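Local coordinates for protein eukaryotic initiation factor 4F subunit p150 (PDB 2VSO) that is the scaffold of yeast eIF4F, an initial assembly point for the translation apparatus at the mRNA cap, seen here as its eIF4A-binding middle domain, at residues C[45-50]-C[94-99]. Sequence-based numbering, arbitrary orientation.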
loop_
_atom_site.group_PDB
_atom_site.type_symbol
_atom_site.label_atom_id
_atom_site.label_comp_id
_atom_site.label_asym_id
_atom_site.label_seq_id
_atom_site.Cartn_x
_atom_site.Cartn_y
_atom_site.Cartn_z
ATOM N N ASN C 45 17.245 -3.289 -7.921
ATOM C CA ASN C 45 16.715 -3.303 -6.559
ATOM C C ASN C 45 16.948 -1.975 -5.856
ATOM O O ASN C 45 16.245 -1.637 -4.912
ATOM C CB ASN C 45 17.373 -4.409 -5.721
ATOM C CG ASN C 45 16.852 -5.792 -6.054
ATOM O OD1 ASN C 45 15.702 -5.964 -6.489
ATOM N ND2 ASN C 45 17.708 -6.795 -5.853
ATOM N N LYS C 46 17.951 -1.233 -6.316
ATOM C CA LYS C 46 18.340 0.033 -5.698
ATOM C C LYS C 46 17.669 1.227 -6.362
ATOM O O LYS C 46 17.764 2.349 -5.870
ATOM C CB LYS C 46 19.855 0.234 -5.793
ATOM C CG LYS C 46 20.664 -0.799 -5.111
ATOM C CD LYS C 46 22.148 -0.464 -5.191
ATOM C CE LYS C 46 22.927 -1.292 -4.187
ATOM N NZ LYS C 46 24.376 -1.109 -4.337
ATOM N N LEU C 47 17.011 0.990 -7.489
ATOM C CA LEU C 47 16.413 2.082 -8.245
ATOM C C LEU C 47 15.278 2.742 -7.474
ATOM O O LEU C 47 14.213 2.156 -7.286
ATOM C CB LEU C 47 15.908 1.607 -9.606
ATOM C CG LEU C 47 15.460 2.770 -10.493
ATOM C CD1 LEU C 47 16.655 3.608 -10.921
ATOM C CD2 LEU C 47 14.678 2.284 -11.705
ATOM N N THR C 48 15.519 3.964 -7.016
ATOM C CA THR C 48 14.457 4.779 -6.440
ATOM C C THR C 48 14.473 6.149 -7.094
ATOM O O THR C 48 15.368 6.474 -7.874
ATOM C CB THR C 48 14.620 4.943 -4.933
ATOM O OG1 THR C 48 15.796 5.712 -4.659
ATOM C CG2 THR C 48 14.743 3.587 -4.277
ATOM N N LEU C 49 13.481 6.959 -6.776
ATOM C CA LEU C 49 13.438 8.295 -7.326
ATOM C C LEU C 49 14.650 9.075 -6.833
ATOM O O LEU C 49 15.339 9.734 -7.607
ATOM C CB LEU C 49 12.153 8.993 -6.909
ATOM C CG LEU C 49 11.955 10.348 -7.576
ATOM C CD1 LEU C 49 12.222 10.238 -9.073
ATOM C CD2 LEU C 49 10.556 10.877 -7.295
ATOM N N GLU C 50 14.909 8.988 -5.538
ATOM C CA GLU C 50 16.037 9.683 -4.941
ATOM C C GLU C 50 17.361 9.325 -5.638
ATOM O O GLU C 50 18.066 10.211 -6.120
ATOM C CB GLU C 50 16.107 9.375 -3.441
ATOM C CG GLU C 50 17.241 10.065 -2.702
ATOM C CD GLU C 50 17.258 9.749 -1.209
ATOM O OE1 GLU C 50 18.359 9.563 -0.649
ATOM O OE2 GLU C 50 16.172 9.680 -0.597
ATOM N N SER C 94 6.898 3.077 -14.107
ATOM C CA SER C 94 7.043 4.352 -14.814
ATOM C C SER C 94 8.434 4.924 -14.612
ATOM O O SER C 94 8.955 5.671 -15.443
ATOM C CB SER C 94 5.982 5.359 -14.352
ATOM O OG SER C 94 6.342 5.905 -13.098
ATOM N N MET C 95 9.020 4.559 -13.486
ATOM C CA MET C 95 10.405 4.876 -13.159
ATOM C C MET C 95 11.341 3.984 -13.989
ATOM O O MET C 95 12.376 4.427 -14.476
ATOM C CB MET C 95 10.627 4.645 -11.664
ATOM C CG MET C 95 12.012 4.916 -11.161
ATOM S SD MET C 95 12.095 4.279 -9.475
ATOM C CE MET C 95 10.868 5.310 -8.691
ATOM N N TYR C 96 10.958 2.724 -14.157
ATOM C CA TYR C 96 11.696 1.821 -15.022
ATOM C C TYR C 96 11.562 2.283 -16.458
ATOM O O TYR C 96 12.508 2.204 -17.242
ATOM C CB TYR C 96 11.158 0.407 -14.889
ATOM C CG TYR C 96 11.473 -0.226 -13.567
ATOM C CD1 TYR C 96 12.774 -0.301 -13.111
ATOM C CD2 TYR C 96 10.467 -0.741 -12.765
ATOM C CE1 TYR C 96 13.068 -0.882 -11.890
ATOM C CE2 TYR C 96 10.754 -1.332 -11.556
ATOM C CZ TYR C 96 12.052 -1.401 -11.126
ATOM O OH TYR C 96 12.338 -1.980 -9.913
ATOM N N ALA C 97 10.373 2.772 -16.788
ATOM C CA ALA C 97 10.105 3.303 -18.107
ATOM C C ALA C 97 10.989 4.525 -18.361
ATOM O O ALA C 97 11.385 4.783 -19.491
ATOM C CB ALA C 97 8.628 3.630 -18.253
ATOM N N GLN C 98 11.329 5.255 -17.302
ATOM C CA GLN C 98 12.244 6.372 -17.440
ATOM C C GLN C 98 13.678 5.891 -17.635
ATOM O O GLN C 98 14.451 6.490 -18.389
ATOM C CB GLN C 98 12.179 7.277 -16.223
ATOM C CG GLN C 98 11.147 8.377 -16.332
ATOM C CD GLN C 98 10.954 9.121 -15.029
ATOM O OE1 GLN C 98 11.912 9.379 -14.293
ATOM N NE2 GLN C 98 9.707 9.467 -14.732
ATOM N N LEU C 99 14.029 4.815 -16.938
ATOM C CA LEU C 99 15.352 4.232 -17.041
ATOM C C LEU C 99 15.646 3.897 -18.493
ATOM O O LEU C 99 16.747 4.100 -18.969
ATOM C CB LEU C 99 15.433 2.960 -16.210
ATOM C CG LEU C 99 16.799 2.273 -16.263
ATOM C CD1 LEU C 99 17.855 3.283 -15.920
ATOM C CD2 LEU C 99 16.855 1.102 -15.286
#
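Leu47 reaches from the inter-helix loop to helix 93-106 and lies alongside Met95, the two side chains running past each other in opposite directions. Leu47 CD2 does most of the apolar work: it sits 3.8 Å from Met95 CG, meets the Tyr96 ring obliquely at CD1 (3.5 Å) and comes more loosely to Leu99 CD2 (4.4 Å). Phe52 of helix 52-64 also packs on Leu47.

Met95 makes the contacts with the loop backbone. Its chain is extended through CG and SD, then bends at chi3 (-63°), which turns the methyl along the loop. Met95 SD lies 3.7 Å from Leu47 O, while Met95 CE rests 3.6 Å from Leu49 N. An alanine at Met95 would probably leave Leu47 without its main neighbour on the helix and open a gap beside the Thr48-Leu49 peptide.

The polar groups look elsewhere: Tyr96 OH hydrogen-bonds to Glu89, and Leu47 O and Thr48 OG1 hydrogen-bond to side chains of the partner protein's chain. The contact thus joins a loop that also binds another protein's chain to helix 93-106, an arrangement typical of the stacked antiparallel helices of the HEAT-repeat MIF4G domain.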